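Local atomic coordinates of beta-N-acetylglucosaminidase-like protein Glycoside hydrolase family 20 (Flavobacterium johnsoniae, PDB entry 6YHH), a protein that probably removes terminal N-acetylglucosamine units from chitin-derived oligosaccharides, as a beta-N-acetylhexosaminidase of glycoside hydrolase family 20. Residues V31-S34 with R40-G43; V45-R50 with D221-L226. All blocks are in the same frame, centred on the assembly; numbering follows the deposited sequence.

Helix 40-56 is common to both contacts. Interaction 1 packs its first turn against strand 31-35 within the N-terminal domain. Interaction 2 joins R47, on its next turn, to the end of helix 210-222 in the catalytic domain. The two centres lie about 10 Å apart. They touch directly: R40 NH2 makes a 2.8 Å salt bridge to D221 OD1, so R40 also connects the two domains. On the strand side, V45 extends the apolar layer, with its CG2 3.8 Å from I33 CD1 and its CG1 3.5 Å from V31 CG1. Both contacts lie away from E317, the predicted proton donor.

Interaction 1 of 2, residues V31-S34 with R40-G43; sequences VNIS and RIFG
I33 reaches from its strand to meet I41 and F42 on the first turn of the helix. All the contacts are apolar, and no hydrogen bond crosses between the segments. I33 CD1 lies 3.7 Å from F42 CD1 and 3.9 Å from F42 CE1, so the methyl approaches the CD1-CE1 bond of the ring obliquely. The same methyl sits 4.1 Å from I41 CG1. I33 CG2 approaches I41 CG1 at 4.2 Å. I33 and I41 touch through both branches of I33, and their side chains run past each other in opposite directions.

The I33 chain points its CD1 at the helix because CG1 stands anti to the carbonyl carbon (chi1 -51°) and the chain then extends. Within the helix, I41 CG2 lies over the centre of the F42 ring, 3.9 Å above its plane. This neighbour probably helps set the ring beside I33. I65 and L68 from a loop pack on I33.

The contact belongs to the alpha/beta layering of the N-terminal domain. Strand 31-35 pairs in parallel with strand 76-80, and helix 40-56 packs against strand 31-35 through I41, F42 and V45. Helix 110-123 lies against I41 through D110 and A113.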
ATOM      1  N   VAL A  31      14.358   3.097  26.101  1.00 14.23           N
ATOM      2  CA  VAL A  31      13.339   2.261  26.686  1.00 15.62           C
ATOM      3  C   VAL A  31      13.920   1.018  27.330  1.00 15.93           C
ATOM      4  O   VAL A  31      14.855   0.386  26.842  1.00 16.27           O
ATOM      5  CB  VAL A  31      12.210   1.903  25.671  1.00 16.54           C
ATOM      6  CG1 VAL A  31      12.733   1.020  24.561  1.00 18.68           C
ATOM      7  CG2 VAL A  31      11.026   1.252  26.352  1.00 17.12           C
ATOM      8  N   ASN A  32      13.299   0.637  28.439  1.00 14.86           N
ATOM      9  CA  ASN A  32      13.664  -0.543  29.220  1.00 15.61           C
ATOM     10  C   ASN A  32      12.409  -1.253  29.642  1.00 14.70           C
ATOM     11  O   ASN A  32      11.418  -0.556  29.953  1.00 15.94           O
ATOM     12  CB  ASN A  32      14.404  -0.093  30.490  1.00 16.87           C
ATOM     13  CG  ASN A  32      15.029  -1.258  31.220  1.00 19.03           C
ATOM     14  OD1 ASN A  32      15.828  -2.009  30.646  1.00 18.25           O
ATOM     15  ND2 ASN A  32      14.618  -1.446  32.514  1.00 20.35           N
ATOM     16  N   ILE A  33      12.480  -2.570  29.665  1.00 14.29           N
ATOM     17  CA  ILE A  33      11.373  -3.414  29.981  1.00 14.89           C
ATOM     18  C   ILE A  33      11.764  -4.323  31.155  1.00 16.75           C
ATOM     19  O   ILE A  33      12.844  -4.935  31.132  1.00 14.81           O
ATOM     20  CB  ILE A  33      10.947  -4.326  28.815  1.00 15.80           C
ATOM     21  CG1 ILE A  33      10.744  -3.522  27.516  1.00 14.56           C
ATOM     22  CG2 ILE A  33       9.691  -5.085  29.174  1.00 14.93           C
ATOM     23  CD1 ILE A  33      10.627  -4.458  26.349  1.00 14.91           C
ATOM     24  N   SER A  34      10.846  -4.466  32.099  0.50 15.28           N
ATOM     25  CA  SER A  34      11.080  -5.266  33.299  0.50 15.01           C
ATOM     26  C   SER A  34       9.886  -6.095  33.683  0.50 15.13           C
ATOM     27  O   SER A  34       8.776  -5.981  33.124  0.50 14.01           O
ATOM     28  CB  SER A  34      11.488  -4.372  34.464  0.50 14.89           C
ATOM     29  OG  SER A  34      10.412  -3.550  34.866  0.50 13.42           O
ATOM     30  N   ARG A  40       5.742 -11.052  23.303  1.00 12.21           N
ATOM     31  CA  ARG A  40       5.144 -10.073  22.360  1.00 12.38           C
ATOM     32  C   ARG A  40       5.453  -8.655  22.720  1.00 11.45           C
ATOM     33  O   ARG A  40       5.396  -7.734  21.900  1.00 11.16           O
ATOM     34  CB  ARG A  40       3.628 -10.276  22.290  1.00 10.88           C
ATOM     35  CG  ARG A  40       2.825  -9.865  23.529  1.00 11.52           C
ATOM     36  CD  ARG A  40       1.290  -9.982  23.390  1.00 11.01           C
ATOM     37  NE  ARG A  40       0.873 -11.358  23.076  1.00 12.60           N
ATOM     38  CZ  ARG A  40       0.655 -12.322  23.953  1.00 12.99           C
ATOM     39  NH1 ARG A  40       0.755 -12.043  25.269  1.00 12.36           N
ATOM     40  NH2 ARG A  40       0.400 -13.541  23.543  1.00 12.58           N
ATOM     41  N   ILE A  41       5.906  -8.444  23.968  1.00 11.16           N
ATOM     42  CA  ILE A  41       6.243  -7.080  24.354  1.00 10.55           C
ATOM     43  C   ILE A  41       7.428  -6.536  23.524  1.00 11.14           C
ATOM     44  O   ILE A  41       7.523  -5.304  23.312  1.00 11.59           O
ATOM     45  CB  ILE A  41       6.527  -6.982  25.906  1.00 10.54           C
ATOM     46  CG1 ILE A  41       6.638  -5.560  26.393  1.00 10.88           C
ATOM     47  CG2 ILE A  41       7.856  -7.678  26.200  1.00 10.96           C
ATOM     48  CD1 ILE A  41       5.389  -4.702  26.287  1.00 11.92           C
ATOM     49  N   PHE A  42       8.344  -7.395  23.082  1.00 10.59           N
ATOM     50  CA  PHE A  42       9.598  -6.925  22.441  1.00 11.94           C
ATOM     51  C   PHE A  42       9.352  -6.243  21.086  1.00 11.71           C
ATOM     52  O   PHE A  42       9.793  -5.145  20.846  1.00 11.61           O
ATOM     53  CB  PHE A  42      10.634  -8.039  22.365  1.00 11.05           C
ATOM     54  CG  PHE A  42      11.026  -8.548  23.748  1.00 12.42           C
ATOM     55  CD1 PHE A  42      11.519  -7.677  24.713  1.00 13.80           C
ATOM     56  CD2 PHE A  42      10.795  -9.871  24.067  1.00 15.31           C
ATOM     57  CE1 PHE A  42      11.852  -8.163  26.005  1.00 15.42           C
ATOM     58  CE2 PHE A  42      11.134 -10.353  25.337  1.00 16.23           C
ATOM     59  CZ  PHE A  42      11.625  -9.496  26.273  1.00 16.65           C
ATOM     60  N   GLY A  43       8.563  -6.906  20.265  1.00 12.67           N
ATOM     61  CA  GLY A  43       8.256  -6.297  18.953  1.00 12.03           C
ATOM     62  C   GLY A  43       7.418  -5.054  19.194  1.00 11.73           C
ATOM     63  O   GLY A  43       7.564  -4.049  18.444  1.00 10.78           O
TER

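Interaction 2 of 2, residues V45-R50 with D221-L226; sequences VTRFLR and DERGIL
R47 and R223 stack their guanidinium groups across the boundary between the N-terminal and catalytic domains. The planes are 17° and the centres 3.6 Å apart. The R223 NH2 atom lies over one face of the R47 group, offset toward its rim. R47 NE and R223 NH2 are 3.5 Å apart, but both are donors. The R47 chain bends at chi3 (-66°), which turns its guanidinium onto that of R223; the two side chains cross at about a right angle.

Water 2 accepts from R47 NH1 at 3.0 Å and donates to E222 OE1 at 2.7 Å. Water 3 accepts from R47 NH2 at 2.6 Å and donates to E222 O at 2.9 Å. Both lie in the guanidinium plane. With an alanine here, R223 would lose its stacked partner and would probably be freer to turn, with waters 2 and 3 less firmly held.

Salt bridging from R223 NE to D168 probably offsets the like charges. R223 NH1 hydrogen-bonds to Y219 O, and R223 makes a cation-pi contact with Y219. G224, with positive phi, closes helix 210-222 in a Schellman motif before strand 226-230. Helix 40-56 faces this turn through R47, while V45 and F48 pack on helix 110-123.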
ATOM      1  N   VAL A  45       7.382  -2.876  21.664  1.00 10.28           N
ATOM      2  CA  VAL A  45       8.249  -1.788  22.107  1.00 11.28           C
ATOM      3  C   VAL A  45       9.139  -1.301  20.974  1.00 10.34           C
ATOM      4  O   VAL A  45       9.318  -0.091  20.774  1.00 10.77           O
ATOM      5  CB  VAL A  45       9.058  -2.171  23.398  1.00 10.88           C
ATOM      6  CG1 VAL A  45      10.031  -1.064  23.744  1.00 12.61           C
ATOM      7  CG2 VAL A  45       8.086  -2.342  24.541  1.00 11.93           C
ATOM      8  N   THR A  46       9.639  -2.223  20.185  1.00  9.71           N
ATOM      9  CA  THR A  46      10.457  -1.828  19.018  1.00  9.88           C
ATOM     10  C   THR A  46       9.647  -0.979  18.041  1.00 10.17           C
ATOM     11  O   THR A  46      10.102   0.090  17.597  1.00 11.13           O
ATOM     12  CB  THR A  46      11.008  -3.112  18.310  1.00 10.90           C
ATOM     13  OG1 THR A  46      11.781  -3.930  19.257  1.00 11.75           O
ATOM     14  CG2 THR A  46      11.915  -2.684  17.156  1.00 11.97           C
ATOM     15  N   ARG A  47       8.414  -1.437  17.736  1.00 10.30           N
ATOM     16  CA  ARG A  47       7.555  -0.656  16.795  1.00 10.64           C
ATOM     17  C   ARG A  47       7.198   0.685  17.374  1.00 11.37           C
ATOM     18  O   ARG A  47       7.174   1.635  16.675  1.00 12.21           O
ATOM     19  CB  ARG A  47       6.319  -1.469  16.455  1.00 11.39           C
ATOM     20  CG  ARG A  47       6.640  -2.662  15.587  1.00 13.22           C
ATOM     21  CD  ARG A  47       5.448  -3.480  15.145  1.00 13.90           C
ATOM     22  NE  ARG A  47       4.716  -4.172  16.206  1.00 14.16           N
ATOM     23  CZ  ARG A  47       5.035  -5.402  16.608  1.00 16.15           C
ATOM     24  NH1 ARG A  47       6.046  -6.063  16.020  1.00 15.06           N
ATOM     25  NH2 ARG A  47       4.340  -5.949  17.570  1.00 16.52           N
ATOM     26  N   PHE A  48       6.945   0.768  18.669  1.00 10.32           N
ATOM     27  CA  PHE A  48       6.694   2.033  19.344  1.00 10.33           C
ATOM     28  C   PHE A  48       7.834   3.046  19.071  1.00 10.55           C
ATOM     29  O   PHE A  48       7.657   4.191  18.716  1.00 10.32           O
ATOM     30  CB  PHE A  48       6.440   1.830  20.866  1.00 10.42           C
ATOM     31  CG  PHE A  48       6.633   3.086  21.664  1.00 10.81           C
ATOM     32  CD1 PHE A  48       5.646   4.054  21.813  1.00 10.87           C
ATOM     33  CD2 PHE A  48       7.851   3.338  22.247  1.00 10.98           C
ATOM     34  CE1 PHE A  48       5.859   5.202  22.574  1.00 11.45           C
ATOM     35  CE2 PHE A  48       8.085   4.518  22.945  1.00 10.75           C
ATOM     36  CZ  PHE A  48       7.118   5.458  23.126  1.00 11.59           C
ATOM     37  N   LEU A  49       9.050   2.563  19.307  1.00 10.99           N
ATOM     38  CA  LEU A  49      10.247   3.396  19.150  1.00 11.25           C
ATOM     39  C   LEU A  49      10.424   3.836  17.695  1.00 10.37           C
ATOM     40  O   LEU A  49      10.682   5.005  17.424  1.00 11.20           O
ATOM     41  CB  LEU A  49      11.451   2.637  19.675  1.00 12.45           C
ATOM     42  CG  LEU A  49      12.737   3.449  19.775  1.00 15.82           C
ATOM     43  CD1 LEU A  49      12.524   4.509  20.815  1.00 16.41           C
ATOM     44  CD2 LEU A  49      13.916   2.576  20.186  1.00 16.49           C
ATOM     45  N   ARG A  50      10.249   2.899  16.764  1.00  9.83           N
ATOM     46  CA  ARG A  50      10.274   3.224  15.351  1.00 10.55           C
ATOM     47  C   ARG A  50       9.238   4.263  14.986  1.00 10.14           C
ATOM     48  O   ARG A  50       9.529   5.252  14.286  1.00 10.53           O
ATOM     49  CB  ARG A  50      10.115   1.998  14.464  1.00 10.73           C
ATOM     50  CG  ARG A  50      11.194   0.917  14.564  1.00 11.53           C
ATOM     51  CD  ARG A  50      12.513   1.436  13.935  1.00 12.36           C
ATOM     52  NE  ARG A  50      13.309   2.235  14.827  1.00 12.99           N
ATOM     53  CZ  ARG A  50      14.068   1.780  15.832  1.00 15.13           C
ATOM     54  NH1 ARG A  50      14.065   0.463  16.120  1.00 16.14           N
ATOM     55  NH2 ARG A  50      14.767   2.629  16.539  1.00 15.73           N
ATOM     56  N   ASP A 221      -1.378 -11.829  17.301  1.00 10.48           N
ATOM     57  CA  ASP A 221      -1.021 -12.254  18.705  1.00 10.43           C
ATOM     58  C   ASP A 221       0.076 -11.348  19.232  1.00 10.60           C
ATOM     59  O   ASP A 221      -0.028 -10.830  20.358  1.00 11.13           O
ATOM     60  CB  ASP A 221      -0.592 -13.774  18.650  1.00 10.81           C
ATOM     61  CG  ASP A 221      -0.098 -14.309  19.972  1.00 12.90           C
ATOM     62  OD1 ASP A 221       0.584 -13.533  20.722  1.00 12.36           O
ATOM     63  OD2 ASP A 221      -0.363 -15.528  20.172  1.00 12.76           O
ATOM     64  N   GLU A 222       1.059 -11.049  18.403  1.00 10.60           N
ATOM     65  CA  GLU A 222       2.099 -10.125  18.744  1.00 11.40           C
ATOM     66  C   GLU A 222       1.538  -8.758  19.104  1.00 11.00           C
ATOM     67  O   GLU A 222       2.147  -8.028  19.869  1.00 12.34           O
ATOM     68  CB  GLU A 222       3.135  -9.994  17.598  1.00 12.38           C
ATOM     69  CG  GLU A 222       4.041 -11.202  17.457  1.00 13.87           C
ATOM     70  CD  GLU A 222       5.149 -11.234  18.502  1.00 13.65           C
ATOM     71  OE1 GLU A 222       6.114 -10.485  18.336  1.00 15.13           O
ATOM     72  OE2 GLU A 222       4.986 -11.951  19.510  1.00 14.79           O
ATOM     73  N   ARG A 223       0.372  -8.425  18.524  1.00  9.88           N
ATOM     74  CA  ARG A 223      -0.259  -7.109  18.768  1.00  9.65           C
ATOM     75  C   ARG A 223      -1.446  -7.176  19.677  1.00  9.73           C
ATOM     76  O   ARG A 223      -2.208  -6.205  19.835  1.00 11.00           O
ATOM     77  CB  ARG A 223      -0.634  -6.542  17.386  1.00  9.76           C
ATOM     78  CG  ARG A 223       0.600  -6.082  16.650  1.00  9.79           C
ATOM     79  CD  ARG A 223       0.401  -6.044  15.101  1.00  9.55           C
ATOM     80  NE  ARG A 223       1.573  -5.655  14.349  1.00 10.49           N
ATOM     81  CZ  ARG A 223       2.624  -6.448  14.117  1.00  9.77           C
ATOM     82  NH1 ARG A 223       2.653  -7.725  14.503  1.00  9.58           N
ATOM     83  NH2 ARG A 223       3.649  -6.006  13.443  1.00 11.40           N
ATOM     84  N   GLY A 224      -1.557  -8.273  20.459  1.00 10.51           N
ATOM     85  CA  GLY A 224      -2.577  -8.437  21.463  1.00  9.67           C
ATOM     86  C   GLY A 224      -4.003  -8.716  21.021  1.00 10.09           C
ATOM     87  O   GLY A 224      -4.974  -8.513  21.786  1.00 10.75           O
ATOM     88  N   ILE A 225      -4.107  -9.199  19.790  1.00  9.46           N
ATOM     89  CA  ILE A 225      -5.398  -9.399  19.090  1.00  9.72           C
ATOM     90  C   ILE A 225      -5.749 -10.886  18.868  1.00  9.17           C
ATOM     91  O   ILE A 225      -4.948 -11.670  18.376  1.00 10.80           O
ATOM     92  CB  ILE A 225      -5.345  -8.633  17.753  1.00  9.99           C
ATOM     93  CG1 ILE A 225      -5.126  -7.106  18.008  1.00  9.80           C
ATOM     94  CG2 ILE A 225      -6.602  -8.899  16.913  1.00 10.32           C
ATOM     95  CD1 ILE A 225      -4.636  -6.404  16.763  1.00 11.33           C
ATOM     96  N   LEU A 226      -6.957 -11.218  19.233  1.00  9.42           N
ATOM     97  CA  LEU A 226      -7.618 -12.527  18.999  1.00  9.60           C
ATOM     98  C   LEU A 226      -8.220 -12.576  17.602  1.00  9.35           C
ATOM     99  O   LEU A 226      -8.882 -11.618  17.206  1.00  8.99           O
ATOM    100  CB  LEU A 226      -8.752 -12.665  19.982  1.00 10.12           C
ATOM    101  CG  LEU A 226      -9.699 -13.850  19.832  1.00 10.18           C
ATOM    102  CD1 LEU A 226      -8.958 -15.151  20.098  1.00 11.67           C
ATOM    103  CD2 LEU A 226     -10.882 -13.760  20.764  1.00 10.81           C
TER
HETATM  104  O   HOH W   1       5.458  -7.941  19.147  1.00 12.22           O
HETATM  105  O   HOH W   2       6.701  -8.955  16.192  1.00 13.80           O
HETATM  106  O   HOH W   3       2.781  -5.215  19.583  1.00 16.04           O